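Local coordinates for protein possible metal-dependent hydrolase (Veillonella parvula, PDB 3RPC) that probably acts as a zinc-dependent hydrolase of the metallo-beta-lactamase superfamily, with two zinc ions in its metal centre, at residues F29-P32 / K33-P37; L56-D59 / D60-N64; D76-D80 / T81-S85; E101-T104 / S105-F108; A194-L197 / G198-D201. All coordinates share one frame; numbering follows the deposited sequence.

All five contacts are local, each made within one continuous piece of chain. Contact 3 lies nearest the core: it starts at a zinc site and runs into helix 80-85. Contacts 1 and 2 pack on that helix, contact 1 with a loop turn and contact 2 with the start of helix 58-62. Contact 4 touches contact 3 from the end of helix 97-105. Contacts 2 and 5 are surface contacts, on opposite sides of the chain's centre, and contact 5 touches none of the others. Side chains cap helix starts in contacts 2 and 3. Backbone bonds close the helix end in contact 4. Type II turns shape contacts 1 and 5.

Contact 1. Residues F29-P32 / K33-P37; sequences FLAP and KDTYP
The Phe29 ring presents its edge to Tyr36. CE2 of Tyr36 lies near the plane of the Phe29 ring, 4.2 Å from Phe29 CE1. The two side chains run past each other in opposite directions, and the approach to the Tyr36 ring is oblique. The methyl of Ala31 also comes to Tyr36 obliquely, with CB 3.7 Å from CE2. One face of the Tyr36 ring carries CG2 of the preceding Thr35, 3.6 Å above the plane and offset toward the rim. Arg11 makes a cation-pi contact with the Phe29 ring.

Beside this apolar group the chain makes a type II beta turn from Pro32 to Thr35. Asp34 takes the third position, with a positive phi of 65°. Pro32 O receives two hydrogen bonds from Thr35. One comes from Thr35 N at 3.2 Å, with a bent N-H angle of 144°. The other comes from Thr35 OG1 at 2.6 Å. With chi1 at -66°, OG1 lies beside its own backbone N, and both donors reach the carbonyl from the same face. OG1 also lies 3.4 Å from Pro32 CD and 3.8 Å from Ala31 CB.

The turn belongs to the loop between strand 22-26 and helix 58-62. At its last residue the turn runs into a classic beta bulge, where Thr35 and Tyr36 both face Met49. Ala31 and Pro32 pack on Thr81 of helix 80-85.

The OG1 bond to Pro32 O should restrict rotation of the Thr35 side chain. Its hydroxyl reinforces the turn, while its methyl lies over the Tyr36 ring.

Contact 2. Residues L56-D59 / D60-N64; sequences LSMD and DLLSN
Helix 58-62 starts with a serine N-cap: Ser57 OG accepts a hydrogen bond from Asp60 N at 3.2 Å, with an N-H angle of 162°. A chi1 of 71° puts OG between the backbone N and the carbonyl carbon of Ser57, where it can turn back over the first helical turn. The hydroxyl oxygen also lies 3.5 Å from Asp60 CG. Regular helical bonds follow. Leu61 N donates to Ser57 O at 2.9 Å, and Leu62 N donates to Met58 O at the same distance.

Leu56, just before the cap, reaches forward over the first turn. Its CD1 sits 3.6 Å from Leu61 N, and its CD2 touches CD1 of Leu61. The two leucine side chains cross at about a right angle. This short helix packs on strand 6-11, where Leu56 and Leu61 both meet Ile10. Its other apolar side faces helix 80-85, with Met58 against Thr81 and Ser85.

Residue 58 is a selenomethionine. The bend at chi2 brings SE of Met58 to 3.9 Å from Leu62 CD1. The CG atom of Met58 lies 3.8 Å from the same methyl. On the exposed side, Asp59 OD2 and Asp60 OD2 approach to 3.5 Å, with their carboxylate planes 48° apart. These like charges probably repel each other, although the nearby helix N-terminus would favour negative charge.

Contact 3. Residues D76-D80 / T81-S85; sequences DHWDD and TAINS. With ZN (zinc ion), chain F.
Asp79 is the N-cap of helix 80-85, and its side chain folds over the first turn. This cap closely follows the HxHxDH zinc motif of the metallo-beta-lactamase superfamily. From CB, Asp79 CG sits between the backbone N and the carbonyl carbon (chi1 73°), which swings the carboxylate toward the helix start and leaves CG 3.7 Å from Thr81 N. At the tip, OD1 takes the N-H of Ala82 at 3.0 Å, from above the carboxylate plane, and also accepts from Leu30 N. The other oxygen, OD2, runs beside Thr81, 3.7 Å from its CB. Water 2 donates to OD2 and accepts from Thr81 N, so the carboxylate serves two amides of the first turn, one directly and one through water.

Trp78 lies across Ile83 at about a right angle. Its NE1 is 3.6 Å from Ile83 CG1, in an oblique approach to the ring. The indole N-H itself bonds to Gln106 OE1.

Upstream, Asp76 and His77 bind one zinc ion, together with Asp168 and His226. Asp27 accepts from ND1 of His77. The zinc lies 2.2 Å from His77 NE2 and 2.4 Å from Asp76 OD2. Water 1, also on the metal, donates to Asp76 OD1 at 2.6 Å.

Contact 4. Residues E101-T104 / S105-F108; sequences ELIT and SQGF
Ile103 and Phe108 meet where helix 97-105 ends and the chain turns toward strand 111-113. The contact joins the last helical turn to the loop that leaves it, partly buried. CG2 of Ile103 packs 3.6 Å from Phe108 CD2, and the two side chains cross at a slant. Ile103 O lies in the plane of the Phe108 ring, at its edge. The ring also meets Trp78 edge-to-face, while Ile103 reaches Val94 and Val111 of the neighbouring strands.

The backbone bonds change as the helix closes. Ser105 N still donates to Glu101 O in the regular helical pattern. Gln106 N is shared between Ile103 O at 3.0 Å and, weakly, Leu102 O. Gly107 N then donates to Thr104 O at 3.0 Å, from well above the carbonyl plane. Phe108 N reaches back to Ile103 O in a weak bond of 3.4 Å.

Side chains add to this end. Ser105 OG donates to Leu102 O at a short 2.5 Å. Chi1 of Ser105 is 75°, which turns OG back toward the preceding turn. The extended Gln106 side chain crosses Leu102 obliquely, with NE2 3.7 Å from Leu102 CG, and its OE1 accepts from Trp78 NE1. On the solvent side, water 5 donates to both Thr104 OG1 and Phe108 O.

Gly107 takes a positive phi of 106°, the left-handed conformation at the residue that ends the helix. Together with the bonds from Gly107 N and Phe108 N and the Ile103–Phe108 apolar pair, this is a Schellman motif.

Contact 5. Residues A194-L197 / G198-D201; sequences AQIL and GFED
Gln195 makes the closer part of this contact, by extending its side chain across to Asp201. Its NE2 donates to Asp201 O at 3.0 Å in a nearly straight bond of 164°. The acceptor lies in the amide plane, but the donor stands 43° out of the plane of the Asp201 carbonyl. Beside this bond, water 6 sits between the two sides of the loop. It accepts from Ile196 N at 2.8 Å and lies 2.7 Å from Asp201 O and 2.8 Å from Phe199 O.

The far end is looser. Here a type II beta turn runs from Ile196 to Phe199, closed by Phe199 N to Ile196 O at 3.2 Å. Gly198 holds the third position with a phi of 88°. Ile196 and Phe199 point the same way, but Ile196 CG2 comes only to 4.0 Å from Phe199 CD1. Leu197 O lies at the edge of the Phe199 ring, 3.4 Å from CD1. Leu197, Gly198, Glu200 and Asp201 are all exposed, so even the closer part lies at the surface.

The loop begins near the metal centre, with the Ala194 side chain about 6 Å from a zinc ion. Its shape probably depends more on polar bonds, from the Gln195 side chain, the backbone and one water, than on apolar packing.

Contact 1. Residues F29-P32 / K33-P37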
loop_
_atom_site.group_PDB
_atom_site.type_symbol
_atom_site.label_atom_id
_atom_site.label_comp_id
_atom_site.label_asym_id
_atom_site.label_seq_id
_atom_site.Cartn_x
_atom_site.Cartn_y
_atom_site.Cartn_z
ATOM N N PHE A 29 23.907 0.527 4.645
ATOM C CA PHE A 29 24.626 -0.060 3.531
ATOM C C PHE A 29 26.040 0.443 3.741
ATOM O O PHE A 29 26.334 1.602 3.464
ATOM C CB PHE A 29 24.003 0.485 2.234
ATOM C CG PHE A 29 24.837 0.301 0.983
ATOM C CD1 PHE A 29 25.529 -0.877 0.730
ATOM C CD2 PHE A 29 24.867 1.304 0.018
ATOM C CE1 PHE A 29 26.272 -1.032 -0.441
ATOM C CE2 PHE A 29 25.595 1.151 -1.153
ATOM C CZ PHE A 29 26.296 -0.016 -1.386
ATOM N N LEU A 30 26.894 -0.413 4.293
ATOM C CA LEU A 30 28.141 0.061 4.900
ATOM C C LEU A 30 29.425 -0.345 4.168
ATOM O O LEU A 30 30.527 -0.081 4.661
ATOM C CB LEU A 30 28.202 -0.357 6.384
ATOM C CG LEU A 30 26.991 0.067 7.228
ATOM C CD1 LEU A 30 27.166 -0.332 8.700
ATOM C CD2 LEU A 30 26.745 1.570 7.099
ATOM N N ALA A 31 29.298 -0.966 3.000
ATOM C CA ALA A 31 30.463 -1.493 2.280
ATOM C C ALA A 31 31.495 -0.424 1.942
ATOM O O ALA A 31 31.151 0.727 1.668
ATOM C CB ALA A 31 30.012 -2.203 0.997
ATOM N N PRO A 32 32.782 -0.803 1.934
ATOM C CA PRO A 32 33.791 0.145 1.445
ATOM C C PRO A 32 33.565 0.521 -0.020
ATOM O O PRO A 32 32.891 -0.205 -0.752
ATOM C CB PRO A 32 35.110 -0.631 1.592
ATOM C CG PRO A 32 34.819 -1.673 2.651
ATOM C CD PRO A 32 33.371 -2.048 2.452
ATOM N N LYS A 33 34.132 1.653 -0.424
ATOM C CA LYS A 33 34.099 2.118 -1.807
ATOM C C LYS A 33 34.364 1.004 -2.827
ATOM O O LYS A 33 35.309 0.216 -2.687
ATOM C CB LYS A 33 35.119 3.253 -1.976
ATOM C CG LYS A 33 35.229 3.812 -3.392
ATOM C CD LYS A 33 36.144 5.038 -3.423
ATOM C CE LYS A 33 36.345 5.571 -4.835
ATOM N NZ LYS A 33 37.214 6.787 -4.811
ATOM N N ASP A 34 33.521 0.946 -3.852
ATOM C CA ASP A 34 33.725 0.065 -5.006
ATOM C C ASP A 34 33.666 -1.433 -4.706
ATOM O O ASP A 34 34.124 -2.252 -5.498
ATOM C CB ASP A 34 35.020 0.433 -5.755
ATOM C CG ASP A 34 34.903 1.748 -6.510
ATOM O OD1 ASP A 34 33.771 2.264 -6.626
ATOM O OD2 ASP A 34 35.933 2.260 -7.000
ATOM N N THR A 35 33.077 -1.791 -3.571
ATOM C CA THR A 35 32.936 -3.192 -3.206
ATOM C C THR A 35 32.147 -4.006 -4.229
ATOM O O THR A 35 32.386 -5.199 -4.401
ATOM C CB THR A 35 32.325 -3.335 -1.787
ATOM O OG1 THR A 35 33.256 -2.810 -0.828
ATOM C CG2 THR A 35 32.025 -4.788 -1.455
ATOM N N TYR A 36 31.217 -3.355 -4.925
ATOM C CA TYR A 36 30.300 -4.061 -5.811
ATOM C C TYR A 36 30.312 -3.489 -7.228
ATOM O O TYR A 36 30.590 -2.307 -7.419
ATOM C CB TYR A 36 28.874 -3.976 -5.263
ATOM C CG TYR A 36 28.698 -4.629 -3.917
ATOM C CD1 TYR A 36 28.628 -6.010 -3.805
ATOM C CD2 TYR A 36 28.587 -3.866 -2.758
ATOM C CE1 TYR A 36 28.465 -6.624 -2.577
ATOM C CE2 TYR A 36 28.414 -4.472 -1.519
ATOM C CZ TYR A 36 28.361 -5.851 -1.442
ATOM O OH TYR A 36 28.199 -6.465 -0.227
ATOM N N PRO A 37 30.000 -4.335 -8.219
ATOM C CA PRO A 37 29.737 -3.853 -9.578
ATOM C C PRO A 37 28.428 -3.088 -9.543
ATOM O O PRO A 37 27.643 -3.306 -8.628
ATOM C CB PRO A 37 29.516 -5.145 -10.377
ATOM C CG PRO A 37 29.960 -6.264 -9.488
ATOM C CD PRO A 37 29.775 -5.782 -8.090
#

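Contact 2. Residues L56-D59 / D60-N64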
loop_
_atom_site.group_PDB
_atom_site.type_symbol
_atom_site.label_atom_id
_atom_site.label_comp_id
_atom_site.label_asym_id
_atom_site.label_seq_id
_atom_site.Cartn_x
_atom_site.Cartn_y
_atom_site.Cartn_z
ATOM N N LEU A 56 32.758 8.520 8.044
ATOM C CA LEU A 56 33.265 8.372 9.404
ATOM C C LEU A 56 33.691 6.937 9.652
ATOM O O LEU A 56 33.332 6.034 8.899
ATOM C CB LEU A 56 32.211 8.816 10.421
ATOM C CG LEU A 56 30.978 7.942 10.659
ATOM C CD1 LEU A 56 30.097 8.575 11.723
ATOM C CD2 LEU A 56 30.175 7.702 9.376
ATOM N N SER A 57 34.485 6.734 10.699
ATOM C CA SER A 57 34.930 5.396 11.070
ATOM C C SER A 57 33.757 4.554 11.547
ATOM O O SER A 57 32.744 5.077 12.025
ATOM C CB SER A 57 35.978 5.475 12.185
ATOM O OG SER A 57 35.357 5.866 13.396
HETATM N N MSE A 58 33.898 3.244 11.422
HETATM C CA MSE A 58 32.846 2.333 11.851
HETATM C C MSE A 58 32.545 2.516 13.339
HETATM O O MSE A 58 31.395 2.430 13.772
HETATM C CB MSE A 58 33.233 0.885 11.546
HETATM C CG MSE A 58 32.135 -0.116 11.828
HETATM SE SE MSE A 58 30.552 0.113 10.709
HETATM C CE MSE A 58 31.352 -0.188 8.976
ATOM N N ASP A 59 33.578 2.780 14.124
ATOM C CA ASP A 59 33.369 3.008 15.545
ATOM C C ASP A 59 32.456 4.200 15.797
ATOM O O ASP A 59 31.532 4.121 16.610
ATOM C CB ASP A 59 34.695 3.222 16.268
ATOM C CG ASP A 59 34.500 3.577 17.726
ATOM O OD1 ASP A 59 34.108 2.678 18.501
ATOM O OD2 ASP A 59 34.730 4.750 18.093
ATOM N N ASP A 60 32.715 5.303 15.098
ATOM C CA ASP A 60 31.904 6.504 15.258
ATOM C C ASP A 60 30.499 6.272 14.719
ATOM O O ASP A 60 29.520 6.751 15.285
ATOM C CB ASP A 60 32.560 7.709 14.579
ATOM C CG ASP A 60 33.711 8.276 15.393
ATOM O OD1 ASP A 60 34.326 9.270 14.953
ATOM O OD2 ASP A 60 33.995 7.729 16.482
ATOM N N LEU A 61 30.405 5.520 13.632
ATOM C CA LEU A 61 29.102 5.228 13.045
ATOM C C LEU A 61 28.239 4.459 14.036
ATOM O O LEU A 61 27.068 4.782 14.239
ATOM C CB LEU A 61 29.273 4.439 11.745
ATOM C CG LEU A 61 28.023 4.169 10.896
ATOM C CD1 LEU A 61 28.416 3.948 9.442
ATOM C CD2 LEU A 61 27.244 2.985 11.427
ATOM N N LEU A 62 28.815 3.446 14.677
ATOM C CA LEU A 62 28.012 2.555 15.505
ATOM C C LEU A 62 27.817 3.041 16.938
ATOM O O LEU A 62 26.938 2.549 17.638
ATOM C CB LEU A 62 28.634 1.157 15.533
ATOM C CG LEU A 62 28.689 0.409 14.201
ATOM C CD1 LEU A 62 29.476 -0.882 14.359
ATOM C CD2 LEU A 62 27.285 0.140 13.685
ATOM N N SER A 63 28.628 4.010 17.360
ATOM C CA SER A 63 28.767 4.356 18.781
ATOM C C SER A 63 27.480 4.371 19.620
ATOM O O SER A 63 27.317 3.549 20.530
ATOM C CB SER A 63 29.548 5.671 18.957
ATOM O OG SER A 63 29.084 6.684 18.078
ATOM N N ASN A 64 26.582 5.307 19.330
ATOM C CA ASN A 64 25.389 5.507 20.157
ATOM C C ASN A 64 24.101 4.970 19.545
ATOM O O ASN A 64 23.005 5.439 19.870
ATOM C CB ASN A 64 25.207 6.993 20.483
ATOM C CG ASN A 64 26.076 7.451 21.638
ATOM O OD1 ASN A 64 26.093 6.828 22.703
ATOM N ND2 ASN A 64 26.807 8.544 21.433
#

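Contact 3. Residues D76-D80 / T81-S85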
loop_
_atom_site.group_PDB
_atom_site.type_symbol
_atom_site.label_atom_id
_atom_site.label_comp_id
_atom_site.label_asym_id
_atom_site.label_seq_id
_atom_site.Cartn_x
_atom_site.Cartn_y
_atom_site.Cartn_z
ATOM N N ASP A 76 21.515 -1.762 -1.232
ATOM C CA ASP A 76 21.885 -0.393 -0.896
ATOM C C ASP A 76 21.164 0.140 0.342
ATOM O O ASP A 76 21.248 1.333 0.641
ATOM C CB ASP A 76 21.715 0.551 -2.097
ATOM C CG ASP A 76 20.285 0.618 -2.591
ATOM O OD1 ASP A 76 19.693 -0.456 -2.823
ATOM O OD2 ASP A 76 19.766 1.752 -2.767
ATOM N N HIS A 77 20.475 -0.756 1.057
ATOM C CA HIS A 77 19.838 -0.438 2.336
ATOM C C HIS A 77 20.188 -1.426 3.454
ATOM O O HIS A 77 19.847 -1.196 4.607
ATOM C CB HIS A 77 18.318 -0.370 2.154
ATOM C CG HIS A 77 17.904 0.683 1.184
ATOM N ND1 HIS A 77 17.355 1.883 1.579
ATOM C CD2 HIS A 77 18.018 0.742 -0.161
ATOM C CE1 HIS A 77 17.137 2.632 0.513
ATOM N NE2 HIS A 77 17.528 1.961 -0.554
ATOM N N TRP A 78 20.855 -2.519 3.098
ATOM C CA TRP A 78 21.145 -3.593 4.046
ATOM C C TRP A 78 22.166 -4.510 3.395
ATOM O O TRP A 78 21.849 -5.230 2.443
ATOM C CB TRP A 78 19.872 -4.385 4.387
ATOM C CG TRP A 78 20.074 -5.475 5.407
ATOM C CD1 TRP A 78 20.012 -6.823 5.194
ATOM C CD2 TRP A 78 20.363 -5.299 6.795
ATOM N NE1 TRP A 78 20.251 -7.500 6.371
ATOM C CE2 TRP A 78 20.472 -6.583 7.368
ATOM C CE3 TRP A 78 20.552 -4.176 7.606
ATOM C CZ2 TRP A 78 20.757 -6.774 8.724
ATOM C CZ3 TRP A 78 20.837 -4.364 8.947
ATOM C CH2 TRP A 78 20.936 -5.656 9.493
ATOM N N ASP A 79 23.405 -4.466 3.867
ATOM C CA ASP A 79 24.451 -5.224 3.182
ATOM C C ASP A 79 25.262 -6.103 4.128
ATOM O O ASP A 79 25.091 -6.039 5.351
ATOM C CB ASP A 79 25.359 -4.306 2.338
ATOM C CG ASP A 79 26.304 -3.459 3.175
ATOM O OD1 ASP A 79 26.002 -3.171 4.358
ATOM O OD2 ASP A 79 27.354 -3.060 2.616
ATOM N N ASP A 80 26.124 -6.934 3.548
ATOM C CA ASP A 80 26.961 -7.838 4.335
ATOM C C ASP A 80 27.792 -7.096 5.374
ATOM O O ASP A 80 27.935 -7.561 6.502
ATOM C CB ASP A 80 27.867 -8.663 3.422
ATOM C CG ASP A 80 27.143 -9.833 2.785
ATOM O OD1 ASP A 80 26.040 -10.178 3.262
ATOM O OD2 ASP A 80 27.682 -10.414 1.817
ATOM N N THR A 81 28.319 -5.937 5.003
ATOM C CA THR A 81 29.119 -5.170 5.949
ATOM C C THR A 81 28.284 -4.797 7.165
ATOM O O THR A 81 28.735 -4.929 8.301
ATOM C CB THR A 81 29.710 -3.917 5.311
ATOM O OG1 THR A 81 30.512 -4.294 4.183
ATOM C CG2 THR A 81 30.559 -3.160 6.324
ATOM N N ALA A 82 27.055 -4.347 6.928
ATOM C CA ALA A 82 26.152 -4.043 8.029
ATOM C C ALA A 82 25.869 -5.284 8.865
ATOM O O ALA A 82 25.926 -5.241 10.087
ATOM C CB ALA A 82 24.853 -3.452 7.498
ATOM N N ILE A 83 25.546 -6.387 8.198
ATOM C CA ILE A 83 25.233 -7.632 8.901
ATOM C C ILE A 83 26.363 -8.027 9.849
ATOM O O ILE A 83 26.120 -8.473 10.976
ATOM C CB ILE A 83 24.950 -8.770 7.908
ATOM C CG1 ILE A 83 23.604 -8.535 7.211
ATOM C CG2 ILE A 83 24.944 -10.128 8.621
ATOM C CD1 ILE A 83 23.517 -9.182 5.845
ATOM N N ASN A 84 27.596 -7.834 9.399
ATOM C CA ASN A 84 28.758 -8.306 10.154
ATOM C C ASN A 84 29.294 -7.302 11.169
ATOM O O ASN A 84 30.167 -7.639 11.974
ATOM C CB ASN A 84 29.877 -8.708 9.190
ATOM C CG ASN A 84 29.527 -9.937 8.365
ATOM O OD1 ASN A 84 28.829 -10.840 8.833
ATOM N ND2 ASN A 84 30.020 -9.981 7.135
ATOM N N SER A 85 28.777 -6.077 11.135
ATOM C CA SER A 85 29.293 -4.993 11.971
ATOM C C SER A 85 28.336 -4.608 13.095
ATOM O O SER A 85 28.765 -4.247 14.187
ATOM C CB SER A 85 29.591 -3.756 11.121
ATOM O OG SER A 85 30.574 -4.020 10.129
HETATM ZN ZN ZN F . 17.436 2.365 -2.723
HETATM O O HOH W 1 17.273 0.172 -3.409
HETATM O O HOH W 2 28.780 -5.256 2.038
HETATM O O HOH W 3 17.122 2.702 -5.244
#

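Contact 4. Residues E101-T104 / S105-F108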
loop_
_atom_site.group_PDB
_atom_site.type_symbol
_atom_site.label_atom_id
_atom_site.label_comp_id
_atom_site.label_asym_id
_atom_site.label_seq_id
_atom_site.Cartn_x
_atom_site.Cartn_y
_atom_site.Cartn_z
ATOM N N GLU A 101 12.477 -12.837 8.679
ATOM C CA GLU A 101 13.078 -14.165 8.562
ATOM C C GLU A 101 14.491 -14.068 8.022
ATOM O O GLU A 101 15.406 -14.753 8.506
ATOM C CB GLU A 101 12.227 -15.073 7.681
ATOM C CG GLU A 101 10.930 -15.512 8.352
ATOM C CD GLU A 101 10.031 -16.303 7.425
ATOM O OE1 GLU A 101 10.389 -16.460 6.238
ATOM O OE2 GLU A 101 8.965 -16.764 7.882
ATOM N N LEU A 102 14.688 -13.199 7.039
ATOM C CA LEU A 102 16.018 -13.033 6.476
ATOM C C LEU A 102 16.999 -12.543 7.535
ATOM O O LEU A 102 18.070 -13.123 7.737
ATOM C CB LEU A 102 15.983 -12.044 5.313
ATOM C CG LEU A 102 17.349 -11.791 4.670
ATOM C CD1 LEU A 102 17.916 -13.074 4.066
ATOM C CD2 LEU A 102 17.261 -10.688 3.621
ATOM N N ILE A 103 16.629 -11.465 8.214
ATOM C CA ILE A 103 17.543 -10.828 9.159
ATOM C C ILE A 103 17.783 -11.689 10.410
ATOM O O ILE A 103 18.897 -11.732 10.935
ATOM C CB ILE A 103 17.096 -9.375 9.468
ATOM C CG1 ILE A 103 17.260 -8.530 8.196
ATOM C CG2 ILE A 103 17.906 -8.789 10.623
ATOM C CD1 ILE A 103 16.763 -7.092 8.312
ATOM N N THR A 104 16.748 -12.389 10.864
ATOM C CA THR A 104 16.900 -13.390 11.916
ATOM C C THR A 104 17.902 -14.465 11.501
ATOM O O THR A 104 18.732 -14.898 12.308
ATOM C CB THR A 104 15.570 -14.088 12.229
ATOM O OG1 THR A 104 14.629 -13.134 12.743
ATOM C CG2 THR A 104 15.790 -15.191 13.273
ATOM N N SER A 105 17.821 -14.910 10.248
ATOM C CA SER A 105 18.727 -15.959 9.776
ATOM C C SER A 105 20.166 -15.449 9.739
ATOM O O SER A 105 21.115 -16.232 9.674
ATOM C CB SER A 105 18.322 -16.484 8.396
ATOM O OG SER A 105 18.661 -15.569 7.355
ATOM N N GLN A 106 20.313 -14.126 9.770
ATOM C CA GLN A 106 21.621 -13.489 9.733
ATOM C C GLN A 106 22.178 -13.241 11.139
ATOM O O GLN A 106 23.228 -12.621 11.300
ATOM C CB GLN A 106 21.558 -12.203 8.891
ATOM C CG GLN A 106 21.287 -12.494 7.408
ATOM C CD GLN A 106 20.861 -11.279 6.594
ATOM O OE1 GLN A 106 20.473 -10.244 7.138
ATOM N NE2 GLN A 106 20.936 -11.407 5.274
ATOM N N GLY A 107 21.476 -13.741 12.154
ATOM C CA GLY A 107 22.009 -13.746 13.507
ATOM C C GLY A 107 21.404 -12.726 14.451
ATOM O O GLY A 107 21.745 -12.688 15.626
ATOM N N PHE A 108 20.507 -11.887 13.947
ATOM C CA PHE A 108 19.886 -10.863 14.785
ATOM C C PHE A 108 18.754 -11.443 15.632
ATOM O O PHE A 108 17.853 -12.097 15.117
ATOM C CB PHE A 108 19.452 -9.669 13.912
ATOM C CG PHE A 108 20.625 -8.949 13.304
ATOM C CD1 PHE A 108 21.247 -7.913 13.987
ATOM C CD2 PHE A 108 21.154 -9.347 12.080
ATOM C CE1 PHE A 108 22.357 -7.275 13.454
ATOM C CE2 PHE A 108 22.270 -8.713 11.546
ATOM C CZ PHE A 108 22.867 -7.676 12.232
HETATM O O HOH W 4 19.184 -14.962 15.025
HETATM O O HOH W 5 15.168 -12.484 15.556
#

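Contact 5. Residues A194-L197 / G198-D201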
loop_
_atom_site.group_PDB
_atom_site.type_symbol
_atom_site.label_atom_id
_atom_site.label_comp_id
_atom_site.label_asym_id
_atom_site.label_seq_id
_atom_site.Cartn_x
_atom_site.Cartn_y
_atom_site.Cartn_z
ATOM N N ALA A 194 16.803 6.844 -9.284
ATOM C CA ALA A 194 17.397 5.616 -9.788
ATOM C C ALA A 194 16.632 5.135 -11.020
ATOM O O ALA A 194 15.396 5.079 -11.004
ATOM C CB ALA A 194 17.385 4.554 -8.700
ATOM N N GLN A 195 17.358 4.772 -12.068
ATOM C CA GLN A 195 16.724 4.386 -13.328
ATOM C C GLN A 195 17.210 3.050 -13.856
ATOM O O GLN A 195 18.342 2.625 -13.593
ATOM C CB GLN A 195 16.920 5.471 -14.382
ATOM C CG GLN A 195 16.189 6.735 -14.051
ATOM C CD GLN A 195 16.138 7.696 -15.220
ATOM O OE1 GLN A 195 17.116 8.354 -15.526
ATOM N NE2 GLN A 195 14.986 7.774 -15.880
ATOM N N ILE A 196 16.339 2.420 -14.637
ATOM C CA ILE A 196 16.578 1.113 -15.220
ATOM C C ILE A 196 16.702 1.285 -16.721
ATOM O O ILE A 196 15.984 2.096 -17.300
ATOM C CB ILE A 196 15.377 0.179 -14.961
ATOM C CG1 ILE A 196 14.973 0.191 -13.475
ATOM C CG2 ILE A 196 15.690 -1.239 -15.444
ATOM C CD1 ILE A 196 16.060 -0.259 -12.522
ATOM N N LEU A 197 17.603 0.539 -17.354
ATOM C CA LEU A 197 17.748 0.626 -18.802
ATOM C C LEU A 197 16.437 0.238 -19.477
ATOM O O LEU A 197 15.784 -0.738 -19.095
ATOM C CB LEU A 197 18.906 -0.249 -19.290
ATOM C CG LEU A 197 20.307 0.071 -18.755
ATOM C CD1 LEU A 197 21.310 -0.966 -19.245
ATOM C CD2 LEU A 197 20.741 1.472 -19.150
ATOM N N GLY A 198 16.035 1.026 -20.470
ATOM C CA GLY A 198 14.832 0.735 -21.226
ATOM C C GLY A 198 13.546 1.295 -20.649
ATOM O O GLY A 198 12.477 1.095 -21.225
ATOM N N PHE A 199 13.637 2.000 -19.524
ATOM C CA PHE A 199 12.463 2.599 -18.878
ATOM C C PHE A 199 12.675 4.090 -18.613
ATOM O O PHE A 199 13.741 4.493 -18.164
ATOM C CB PHE A 199 12.123 1.885 -17.562
ATOM C CG PHE A 199 11.679 0.457 -17.737
ATOM C CD1 PHE A 199 12.610 -0.560 -17.899
ATOM C CD2 PHE A 199 10.329 0.138 -17.742
ATOM C CE1 PHE A 199 12.197 -1.876 -18.067
ATOM C CE2 PHE A 199 9.907 -1.174 -17.905
ATOM C CZ PHE A 199 10.838 -2.180 -18.069
ATOM N N GLU A 200 11.648 4.896 -18.868
ATOM C CA GLU A 200 11.749 6.361 -18.825
ATOM C C GLU A 200 11.736 7.012 -17.440
ATOM O O GLU A 200 12.349 8.065 -17.227
ATOM C CB GLU A 200 10.598 6.973 -19.630
ATOM C CG GLU A 200 10.577 6.592 -21.090
ATOM C CD GLU A 200 9.662 7.496 -21.900
ATOM O OE1 GLU A 200 9.021 8.377 -21.289
ATOM O OE2 GLU A 200 9.592 7.327 -23.138
ATOM N N ASP A 201 10.996 6.420 -16.515
ATOM C CA ASP A 201 10.779 7.042 -15.213
ATOM C C ASP A 201 11.765 6.505 -14.173
ATOM O O ASP A 201 12.880 6.143 -14.522
ATOM C CB ASP A 201 9.327 6.843 -14.786
ATOM C CG ASP A 201 8.360 7.557 -15.712
ATOM O OD1 ASP A 201 8.613 8.743 -16.005
ATOM O OD2 ASP A 201 7.369 6.929 -16.159
HETATM O O HOH W 6 14.085 3.848 -15.440
#